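Local coordinates for glutathione S-transferase (PDB 4MP4), which probably catalyses the conjugation of glutathione to electrophilic substrates, as a two-subunit member of the glutathione transferase family, at residues V24-H29 / G161-V166; K31-E36 / E79-L84; I90-I95 / A99-I104; A106-D111 / D167-L172. All blocks are in the same frame, centred on the assembly; numbering follows the deposited sequence.

Interaction 1. Residues V24-H29 / G161-V166; sequences VFVGLH and GSWSIV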
# COMPACT_ATOMS: atom_id res chain seq x y z
N VAL A 24 3.65 -9.18 9.59
CA VAL A 24 2.88 -8.93 10.81
C VAL A 24 3.32 -9.80 11.99
O VAL A 24 3.40 -9.33 13.12
CB VAL A 24 1.37 -9.09 10.56
CG1 VAL A 24 0.59 -8.89 11.86
CG2 VAL A 24 0.90 -8.11 9.49
N PHE A 25 3.59 -11.07 11.71
CA PHE A 25 4.13 -11.99 12.72
C PHE A 25 5.40 -11.41 13.31
O PHE A 25 5.58 -11.41 14.55
CB PHE A 25 4.43 -13.35 12.08
CG PHE A 25 5.16 -14.32 12.98
CD1 PHE A 25 6.55 -14.33 13.04
CD2 PHE A 25 4.46 -15.26 13.72
CE1 PHE A 25 7.22 -15.24 13.85
CE2 PHE A 25 5.12 -16.17 14.53
CZ PHE A 25 6.51 -16.16 14.59
N VAL A 26 6.27 -10.90 12.42
CA VAL A 26 7.54 -10.31 12.86
C VAL A 26 7.27 -9.08 13.74
O VAL A 26 7.85 -8.94 14.82
CB VAL A 26 8.49 -9.96 11.68
CG1 VAL A 26 9.68 -9.12 12.18
CG2 VAL A 26 8.97 -11.23 10.97
N GLY A 27 6.35 -8.23 13.28
CA GLY A 27 5.95 -7.05 14.04
C GLY A 27 5.44 -7.35 15.44
O GLY A 27 5.82 -6.69 16.39
N LEU A 28 4.57 -8.34 15.55
CA LEU A 28 4.04 -8.74 16.86
C LEU A 28 5.16 -9.21 17.79
O LEU A 28 5.24 -8.76 18.92
CB LEU A 28 2.98 -9.82 16.70
CG LEU A 28 1.67 -9.39 16.02
CD1 LEU A 28 0.92 -10.60 15.42
CD2 LEU A 28 0.78 -8.67 17.03
N HIS A 29 6.02 -10.10 17.31
CA HIS A 29 7.12 -10.61 18.12
C HIS A 29 8.12 -9.54 18.57
O HIS A 29 8.56 -9.54 19.71
CB HIS A 29 7.84 -11.76 17.42
CG HIS A 29 7.18 -13.09 17.63
ND1 HIS A 29 7.33 -13.81 18.79
CD2 HIS A 29 6.34 -13.80 16.84
CE1 HIS A 29 6.62 -14.92 18.71
NE2 HIS A 29 6.02 -14.94 17.53
N GLY A 161 19.30 3.25 10.64
CA GLY A 161 20.05 3.33 11.88
C GLY A 161 19.90 2.04 12.65
O GLY A 161 20.73 1.12 12.56
N SER A 162 18.81 1.95 13.40
CA SER A 162 18.48 0.71 14.08
C SER A 162 17.42 -0.06 13.31
O SER A 162 16.81 0.45 12.38
CB SER A 162 18.00 0.99 15.51
OG SER A 162 16.93 1.92 15.53
N TRP A 163 17.21 -1.30 13.70
CA TRP A 163 16.26 -2.16 13.04
C TRP A 163 14.85 -1.56 12.92
O TRP A 163 14.36 -0.93 13.85
CB TRP A 163 16.21 -3.49 13.77
CG TRP A 163 15.34 -4.46 13.06
CD1 TRP A 163 15.72 -5.33 12.07
CD2 TRP A 163 13.94 -4.66 13.25
NE1 TRP A 163 14.64 -6.06 11.65
CE2 TRP A 163 13.52 -5.66 12.35
CE3 TRP A 163 12.98 -4.07 14.10
CZ2 TRP A 163 12.21 -6.11 12.27
CZ3 TRP A 163 11.67 -4.52 14.02
CH2 TRP A 163 11.30 -5.52 13.11
N SER A 164 14.22 -1.74 11.77
CA SER A 164 12.79 -1.48 11.63
C SER A 164 12.15 -2.58 10.81
O SER A 164 12.84 -3.34 10.13
CB SER A 164 12.53 -0.13 10.96
OG SER A 164 13.24 -0.03 9.75
N ILE A 165 10.82 -2.68 10.87
CA ILE A 165 10.11 -3.75 10.18
C ILE A 165 10.45 -3.77 8.67
O ILE A 165 10.31 -4.80 7.99
CB ILE A 165 8.57 -3.64 10.42
CG1 ILE A 165 7.83 -4.91 10.01
CG2 ILE A 165 8.01 -2.43 9.73
CD1 ILE A 165 8.23 -6.14 10.79
N VAL A 166 10.94 -2.64 8.15
CA VAL A 166 11.22 -2.53 6.73
C VAL A 166 12.50 -3.30 6.39
O VAL A 166 12.70 -3.73 5.24
CB VAL A 166 11.29 -1.04 6.25
CG1 VAL A 166 11.45 -0.98 4.74
CG2 VAL A 166 10.04 -0.30 6.64
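Val26 CG1 and Ile165 CD1 meet at 3.6 Å, the closest approach between 24-29 and 161-166. The two side chains come together at a slant, methyl against methyl. Ile165 CD1 also lies 3.8 Å from Gly27 N, so it rests on the backbone of helix 19-30. Gly27 has no side chain to hold the partner off. Its CA is 6.6 Å from Ile165 CA, the nearest CA pair here. Ile165 gets there with CG1 turned opposite its own backbone N (chi1 -166°), which sends CD1 to the helix. This part is tight and buried, and its side chains are apolar.

The other part is looser and lies nearer solvent. Trp163 is partly exposed and is met obliquely, with its CZ2 3.9 Å from Val26 CG1. Ile165 N sits 3.6 Å above one face of the indole, offset toward the rim. Phe158 meets the ring nearly at right angles, and Arg198 makes a cation-pi contact with it. Beyond Trp163 the chain runs to the exposed Ser162 and Gly161, which touch nothing on 24-29.

No hydrogen bond crosses between the segments. Two backbone groups of 161-166 are bonded to other parts of the chain. Ile165 shares a backbone bond with Ile90, and Ser164 N bonds to Asp167 OD2 in the first turn of the helix that follows, consistent with the N-capping box known in this family. Such a helix start, set against the first helix of the thioredoxin-like domain, belongs to the domain interface of the glutathione transferase fold.

Interaction 2. Residues K31-E36 / E79-L84; sequences KQIPFE and EYLEEL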
# COMPACT_ATOMS: atom_id res chain seq x y z
N LYS A 31 7.39 -6.35 19.02
CA LYS A 31 6.70 -5.53 20.01
C LYS A 31 6.36 -6.31 21.27
O LYS A 31 5.78 -5.77 22.22
CB LYS A 31 5.42 -4.94 19.41
CG LYS A 31 5.66 -3.89 18.33
CD LYS A 31 4.34 -3.40 17.73
CE LYS A 31 3.71 -2.32 18.59
NZ LYS A 31 4.68 -1.20 18.69
N GLN A 32 6.72 -7.58 21.28
CA GLN A 32 6.39 -8.49 22.37
C GLN A 32 4.91 -8.43 22.75
O GLN A 32 4.56 -8.30 23.92
CB GLN A 32 7.28 -8.25 23.58
CG GLN A 32 8.75 -8.53 23.28
CD GLN A 32 9.62 -8.50 24.52
OE1 GLN A 32 9.85 -7.45 25.10
NE2 GLN A 32 10.11 -9.67 24.92
N ILE A 33 4.05 -8.52 21.74
CA ILE A 33 2.63 -8.67 21.96
C ILE A 33 2.28 -10.15 21.90
O ILE A 33 2.62 -10.83 20.94
CB ILE A 33 1.83 -7.89 20.91
CG1 ILE A 33 2.18 -6.40 21.01
CG2 ILE A 33 0.35 -8.14 21.06
CD1 ILE A 33 1.80 -5.60 19.80
N PRO A 34 1.62 -10.66 22.94
CA PRO A 34 1.25 -12.08 22.92
C PRO A 34 0.08 -12.25 21.99
O PRO A 34 -0.79 -11.38 21.96
CB PRO A 34 0.84 -12.35 24.37
CG PRO A 34 0.40 -11.02 24.89
CD PRO A 34 1.23 -10.00 24.20
N PHE A 35 0.06 -13.34 21.23
CA PHE A 35 -1.00 -13.55 20.25
C PHE A 35 -1.04 -15.00 19.85
O PHE A 35 -0.07 -15.72 20.05
CB PHE A 35 -0.76 -12.69 19.00
CG PHE A 35 0.45 -13.09 18.19
CD1 PHE A 35 1.71 -12.65 18.54
CD2 PHE A 35 0.33 -13.92 17.08
CE1 PHE A 35 2.83 -13.02 17.80
CE2 PHE A 35 1.43 -14.28 16.34
CZ PHE A 35 2.68 -13.83 16.70
N GLU A 36 -2.16 -15.41 19.27
CA GLU A 36 -2.35 -16.78 18.80
C GLU A 36 -2.36 -16.76 17.28
O GLU A 36 -2.81 -15.78 16.66
CB GLU A 36 -3.68 -17.36 19.31
CG GLU A 36 -3.88 -17.29 20.83
CD GLU A 36 -5.35 -17.42 21.26
OE1 GLU A 36 -6.26 -17.20 20.43
OE2 GLU A 36 -5.60 -17.75 22.44
N GLU A 79 0.39 -0.28 11.30
CA GLU A 79 0.07 1.07 11.74
C GLU A 79 -0.82 1.03 12.99
O GLU A 79 -0.64 1.80 13.94
CB GLU A 79 -0.63 1.83 10.60
CG GLU A 79 -0.10 3.23 10.36
CD GLU A 79 1.21 3.25 9.59
OE1 GLU A 79 1.15 3.25 8.35
OE2 GLU A 79 2.28 3.28 10.22
N TYR A 80 -1.76 0.10 12.98
CA TYR A 80 -2.69 -0.09 14.08
C TYR A 80 -1.98 -0.57 15.34
O TYR A 80 -2.33 -0.17 16.46
CB TYR A 80 -3.76 -1.09 13.62
CG TYR A 80 -4.69 -1.54 14.69
CD1 TYR A 80 -5.58 -0.66 15.26
CD2 TYR A 80 -4.69 -2.85 15.11
CE1 TYR A 80 -6.45 -1.06 16.24
CE2 TYR A 80 -5.56 -3.27 16.10
CZ TYR A 80 -6.43 -2.37 16.66
OH TYR A 80 -7.30 -2.78 17.64
N LEU A 81 -0.98 -1.41 15.16
CA LEU A 81 -0.18 -1.92 16.27
C LEU A 81 0.70 -0.82 16.87
O LEU A 81 0.88 -0.77 18.10
CB LEU A 81 0.67 -3.11 15.80
CG LEU A 81 -0.06 -4.44 15.54
CD1 LEU A 81 0.93 -5.58 15.24
CD2 LEU A 81 -0.98 -4.81 16.69
N GLU A 82 1.25 0.05 16.03
CA GLU A 82 2.06 1.16 16.51
C GLU A 82 1.22 2.13 17.34
O GLU A 82 1.67 2.61 18.38
CB GLU A 82 2.69 1.92 15.34
CG GLU A 82 3.80 1.20 14.61
CD GLU A 82 5.06 1.05 15.44
OE1 GLU A 82 5.94 1.95 15.37
OE2 GLU A 82 5.18 0.03 16.15
N GLU A 83 0.01 2.41 16.87
CA GLU A 83 -0.90 3.30 17.59
C GLU A 83 -1.31 2.72 18.94
O GLU A 83 -1.39 3.45 19.92
CB GLU A 83 -2.11 3.65 16.73
CG GLU A 83 -1.84 4.80 15.75
CD GLU A 83 -2.96 5.02 14.76
OE1 GLU A 83 -4.11 4.67 15.07
OE2 GLU A 83 -2.68 5.55 13.66
N LEU A 84 -1.55 1.41 18.98
CA LEU A 84 -1.92 0.71 20.21
C LEU A 84 -0.77 0.64 21.20
O LEU A 84 -0.98 0.61 22.41
CB LEU A 84 -2.38 -0.72 19.92
CG LEU A 84 -3.74 -1.00 19.30
CD1 LEU A 84 -3.99 -2.50 19.22
CD2 LEU A 84 -4.84 -0.32 20.10
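Lys31 NZ forms a salt bridge to Glu82 OE2, 2.9 Å long. The nitrogen comes to the anti side of the oxygen, 33° out of the carboxylate plane. Two carbonyls share the ammonium group, Thr88 O and Tyr85 O, both by hydrogen bonds. Three acceptors therefore fix this buried nitrogen, which probably favours its charged form. The other oxygen of the carboxylate, Glu82 OE1, takes the backbone N of Ile90. Glu82 starts out away from its partner, but a bend at chi2 (-69°) brings the carboxylate back.

Both segments belong to the thioredoxin-like domain. Residues 31-36 join helix 19-30 to strand 36-40 within its beta-alpha-beta unit, and 79-84 end the helix that follows the last strand of the sheet. Gln32, with positive phi, closes helix 19-30 in a Schellman motif. The chain can then turn toward the strand.

The remaining contacts are van der Waals ones. The Lys31 chain crosses Leu81 at a slant, and its bends at chi3 and chi4 carry CE past Leu81 O and NZ to Glu82. Its CD lies 4.2 Å from Leu81 CB, and its CE is 3.3 Å from Leu81 O. Ile33 CD1 meets Leu81 CD2 at 4.2 Å, one methyl to another. Leu28 of helix 19-30 touches both Ile33 and Leu81, while Leu64 of strand 63-66 packs on Leu81 and Phe8 of strand 8-13 on Ile33.

Interaction 3. Residues I90-I95 / A99-I104; sequences IYPKDI and ARARQI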
# COMPACT_ATOMS: atom_id res chain seq x y z
N ILE A 90 8.34 0.14 15.69
CA ILE A 90 9.04 -0.70 14.73
C ILE A 90 9.23 0.07 13.42
O ILE A 90 9.48 -0.52 12.38
CB ILE A 90 8.32 -2.04 14.49
CG1 ILE A 90 6.93 -1.82 13.93
CG2 ILE A 90 8.24 -2.85 15.79
CD1 ILE A 90 6.14 -3.10 13.78
N TYR A 91 9.09 1.39 13.52
CA TYR A 91 9.48 2.35 12.49
C TYR A 91 10.44 3.34 13.14
O TYR A 91 10.42 3.51 14.35
CB TYR A 91 8.25 3.10 11.94
CG TYR A 91 7.35 2.23 11.12
CD1 TYR A 91 7.68 1.89 9.81
CD2 TYR A 91 6.18 1.72 11.65
CE1 TYR A 91 6.86 1.08 9.05
CE2 TYR A 91 5.35 0.90 10.89
CZ TYR A 91 5.70 0.59 9.59
OH TYR A 91 4.89 -0.22 8.84
N PRO A 92 11.28 4.01 12.34
CA PRO A 92 12.26 4.95 12.91
C PRO A 92 11.55 6.06 13.68
O PRO A 92 10.37 6.33 13.42
CB PRO A 92 12.96 5.52 11.67
CG PRO A 92 12.70 4.51 10.58
CD PRO A 92 11.34 3.98 10.86
N LYS A 93 12.24 6.70 14.63
CA LYS A 93 11.58 7.74 15.42
C LYS A 93 11.59 9.12 14.75
O LYS A 93 10.64 9.87 14.88
CB LYS A 93 12.08 7.80 16.88
CG LYS A 93 13.50 8.27 17.06
CD LYS A 93 13.91 8.26 18.52
CE LYS A 93 15.44 8.28 18.66
NZ LYS A 93 16.08 7.11 17.97
N ASP A 94 12.65 9.46 14.02
CA ASP A 94 12.64 10.70 13.25
C ASP A 94 11.48 10.70 12.24
O ASP A 94 11.27 9.71 11.53
CB ASP A 94 13.98 10.89 12.53
CG ASP A 94 13.95 12.04 11.52
OD1 ASP A 94 13.08 12.92 11.63
OD2 ASP A 94 14.81 12.05 10.62
N ILE A 95 10.75 11.81 12.18
CA ILE A 95 9.57 11.90 11.33
C ILE A 95 9.89 11.70 9.84
O ILE A 95 9.07 11.13 9.10
CB ILE A 95 8.83 13.23 11.52
CG1 ILE A 95 7.48 13.18 10.78
CG2 ILE A 95 9.69 14.41 11.07
CD1 ILE A 95 6.71 14.49 10.81
N ALA A 99 8.72 8.47 7.43
CA ALA A 99 8.07 8.69 6.15
C ALA A 99 8.80 7.90 5.08
O ALA A 99 8.18 7.18 4.29
CB ALA A 99 8.02 10.18 5.81
N ARG A 100 10.13 7.99 5.07
CA ARG A 100 10.94 7.23 4.12
C ARG A 100 10.68 5.72 4.31
O ARG A 100 10.49 4.99 3.33
CB ARG A 100 12.44 7.57 4.25
CG ARG A 100 13.37 6.80 3.29
CD ARG A 100 13.38 7.34 1.83
NE ARG A 100 14.02 8.66 1.71
CZ ARG A 100 13.39 9.77 1.34
NH1 ARG A 100 14.05 10.93 1.27
NH2 ARG A 100 12.10 9.74 1.03
N ALA A 101 10.63 5.28 5.56
CA ALA A 101 10.29 3.88 5.83
C ALA A 101 8.92 3.48 5.25
O ALA A 101 8.80 2.44 4.61
CB ALA A 101 10.38 3.56 7.32
N ARG A 102 7.90 4.30 5.48
CA ARG A 102 6.58 4.03 4.89
C ARG A 102 6.63 4.03 3.37
O ARG A 102 5.91 3.29 2.72
CB ARG A 102 5.55 5.05 5.38
CG ARG A 102 5.13 4.85 6.83
CD ARG A 102 3.99 5.78 7.21
NE ARG A 102 3.63 5.63 8.62
CZ ARG A 102 3.69 6.60 9.52
NH1 ARG A 102 4.09 7.82 9.17
NH2 ARG A 102 3.34 6.37 10.77
N GLN A 103 7.50 4.86 2.81
CA GLN A 103 7.63 4.92 1.36
C GLN A 103 8.22 3.63 0.76
O GLN A 103 7.68 3.08 -0.22
CB GLN A 103 8.44 6.14 0.96
CG GLN A 103 9.01 6.09 -0.44
CD GLN A 103 10.05 7.18 -0.64
OE1 GLN A 103 9.93 8.26 -0.08
NE2 GLN A 103 11.07 6.90 -1.43
N ILE A 104 9.32 3.16 1.35
CA ILE A 104 9.95 1.92 0.92
C ILE A 104 9.00 0.72 1.08
O ILE A 104 8.87 -0.10 0.16
CB ILE A 104 11.29 1.68 1.67
CG1 ILE A 104 12.23 2.87 1.44
CG2 ILE A 104 11.95 0.40 1.20
CD1 ILE A 104 12.37 3.28 -0.07
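Ala99 N donates to Ile95 O at 3.2 Å, the one hydrogen bond between 90-95 and 99-104. It is an ordinary first-turn helix bond, with an N-H...O angle of 153°. The donor stands above the carbonyl plane, 36° out of it. Just before, Asp94 is the N-cap, and its OD1 takes Gln96 N.

The rest of the contact is apolar and gathers on one methyl. Ala101 CB is 3.7 Å from Pro92 CD and 4.0 Å from Tyr91 CD1. It meets the tyrosine at the ring edge, close to the ring plane. Phe160 adds to the packing on Pro92 and Ala101. Tyr91 OH hydrogen-bonds to Gln105 NE2, one turn further along the same helix, which helps to fix the ring. The Arg102 guanidinium stands over a face of this ring, but at 6.0 Å from CZ to centroid the attraction is at most weak. Its firmer partners are Glu79 at NE and Glu83 of the second subunit at NH1.

The loop thus folds back along the helix it starts. This is the interdomain linker of the glutathione transferase fold, leading into the first, subunit-facing helix of the all-helical domain.

Interaction 4. Residues A106-D111 / D167-L172; sequences AWLRSD and DAELAL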
# COMPACT_ATOMS: atom_id res chain seq x y z
N ALA A 106 5.68 0.91 1.03
CA ALA A 106 4.59 1.00 0.08
C ALA A 106 5.08 0.51 -1.28
O ALA A 106 4.39 -0.22 -2.01
CB ALA A 106 4.04 2.41 0.00
N TRP A 107 6.30 0.90 -1.59
CA TRP A 107 6.95 0.58 -2.84
C TRP A 107 7.19 -0.92 -3.01
O TRP A 107 6.87 -1.49 -4.07
CB TRP A 107 8.25 1.38 -2.92
CG TRP A 107 9.08 1.01 -4.06
CD1 TRP A 107 8.82 1.23 -5.38
CD2 TRP A 107 10.35 0.36 -4.00
NE1 TRP A 107 9.85 0.75 -6.16
CE2 TRP A 107 10.80 0.21 -5.33
CE3 TRP A 107 11.14 -0.13 -2.96
CZ2 TRP A 107 12.01 -0.40 -5.63
CZ3 TRP A 107 12.33 -0.73 -3.26
CH2 TRP A 107 12.76 -0.86 -4.59
N LEU A 108 7.73 -1.56 -1.98
CA LEU A 108 7.86 -3.02 -1.96
C LEU A 108 6.53 -3.73 -2.15
O LEU A 108 6.46 -4.77 -2.81
CB LEU A 108 8.48 -3.51 -0.63
CG LEU A 108 9.91 -3.08 -0.34
CD1 LEU A 108 10.30 -3.41 1.10
CD2 LEU A 108 10.86 -3.72 -1.36
N ARG A 109 5.46 -3.21 -1.54
CA ARG A 109 4.13 -3.83 -1.63
C ARG A 109 3.53 -3.77 -3.03
O ARG A 109 2.95 -4.74 -3.49
CB ARG A 109 3.15 -3.19 -0.64
CG ARG A 109 1.69 -3.61 -0.83
CD ARG A 109 1.43 -5.00 -0.29
NE ARG A 109 0.12 -5.55 -0.63
CZ ARG A 109 -0.14 -6.27 -1.73
NH1 ARG A 109 0.81 -6.52 -2.63
NH2 ARG A 109 -1.36 -6.74 -1.93
N SER A 110 3.70 -2.63 -3.71
CA SER A 110 2.96 -2.34 -4.93
C SER A 110 3.76 -2.28 -6.22
O SER A 110 3.21 -2.53 -7.30
CB SER A 110 2.21 -1.02 -4.77
OG SER A 110 1.14 -1.19 -3.86
N ASP A 111 5.03 -1.89 -6.14
CA ASP A 111 5.89 -1.92 -7.31
C ASP A 111 6.59 -3.28 -7.39
O ASP A 111 6.25 -4.20 -6.64
CB ASP A 111 6.89 -0.77 -7.27
CG ASP A 111 7.67 -0.60 -8.56
OD1 ASP A 111 7.24 -1.17 -9.60
OD2 ASP A 111 8.71 0.08 -8.54
N ASP A 167 13.37 -3.50 7.39
CA ASP A 167 14.54 -4.35 7.16
C ASP A 167 14.08 -5.76 6.82
O ASP A 167 14.59 -6.40 5.88
CB ASP A 167 15.52 -4.37 8.35
CG ASP A 167 16.23 -3.03 8.55
OD1 ASP A 167 17.07 -2.64 7.68
OD2 ASP A 167 15.94 -2.36 9.59
N ALA A 168 13.07 -6.23 7.55
CA ALA A 168 12.56 -7.58 7.35
C ALA A 168 11.87 -7.70 5.99
O ALA A 168 11.95 -8.74 5.32
CB ALA A 168 11.64 -7.99 8.50
N GLU A 169 11.22 -6.61 5.56
CA GLU A 169 10.48 -6.61 4.30
C GLU A 169 11.43 -6.58 3.10
O GLU A 169 11.19 -7.24 2.09
CB GLU A 169 9.51 -5.42 4.23
CG GLU A 169 8.43 -5.41 5.31
CD GLU A 169 7.72 -4.04 5.42
OE1 GLU A 169 8.23 -3.06 4.85
OE2 GLU A 169 6.66 -3.94 6.08
N LEU A 170 12.51 -5.80 3.22
CA LEU A 170 13.49 -5.68 2.15
C LEU A 170 14.27 -6.98 2.01
O LEU A 170 14.46 -7.47 0.90
CB LEU A 170 14.46 -4.51 2.42
CG LEU A 170 15.56 -4.28 1.38
CD1 LEU A 170 14.98 -3.87 0.02
CD2 LEU A 170 16.54 -3.22 1.86
N ALA A 171 14.71 -7.53 3.13
CA ALA A 171 15.41 -8.81 3.11
C ALA A 171 14.60 -9.90 2.41
O ALA A 171 15.13 -10.63 1.59
CB ALA A 171 15.80 -9.26 4.51
N LEU A 172 13.31 -10.00 2.73
CA LEU A 172 12.48 -11.03 2.11
C LEU A 172 12.46 -10.81 0.60
O LEU A 172 12.59 -11.75 -0.18
CB LEU A 172 11.07 -11.08 2.70
CG LEU A 172 10.17 -12.13 2.03
CD1 LEU A 172 9.19 -12.75 3.04
CD2 LEU A 172 9.43 -11.59 0.75
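Leu108 of helix 95-110 packs against Glu169 and Leu170 of helix 165-178, inside the helical C-terminal domain of the glutathione transferase fold. Along 106-111, Ala106 comes first. Its methyl turns from the partner helix. Trp107 follows, with its indole directed to helix 135-151, where it touches Lys143 and Val147.

Leu108 carries the contact. Its CG lies opposite the carbonyl carbon (chi1 -64°), and the two methyls then divide the work. CD1 lies 3.8 Å from Glu169 CB and 3.9 Å from Leu170 N, so it sits against the helix backbone. CD2 faces Leu170 CD1 at 4.3 Å, a looser fit. Leu170 has its CG opposite the backbone N (chi1 179°), and it also packs on Leu144 and Ala148 of helix 135-151. Only the aliphatic start of Glu169 meets the leucine. The rest of that chain is extended, and its OE2 hydrogen-bonds to Gln105 NE2. A bond thus joins the two helices beside the apolar contact.

Arg109 makes no contact with 167-172; it forms a cation-pi contact with Tyr20. Ser110 reaches the subunit boundary, where its OG forms a weak hydrogen bond with Ser110 OG of the second subunit. Asp111 is the first residue to leave helical backbone angles. Its backbone N still bonds Trp107 O at 2.8 Å.

In the fold
All four contacts are largely buried, but they differ in depth and chemistry. The centre of interaction 4 is about 7 Å from the centre of the chain, that of interaction 1 about 9 Å. Neither has a hydrogen bond between its segments. The centres of interactions 2 and 3 lie about 16 and 15 Å from the chain's centre, and these contacts add charged or polar bonds. Interactions 1 and 4 share helix 165-178; interactions 3 and 4 share helix 95-110. Interaction 1 alone pairs the two domains, and along the chain it encloses interactions 2 and 3. Interactions 1 and 2 meet through Leu28 and Leu81. Interactions 2, 3 and 4 also touch the second subunit, whereas interaction 1 does not.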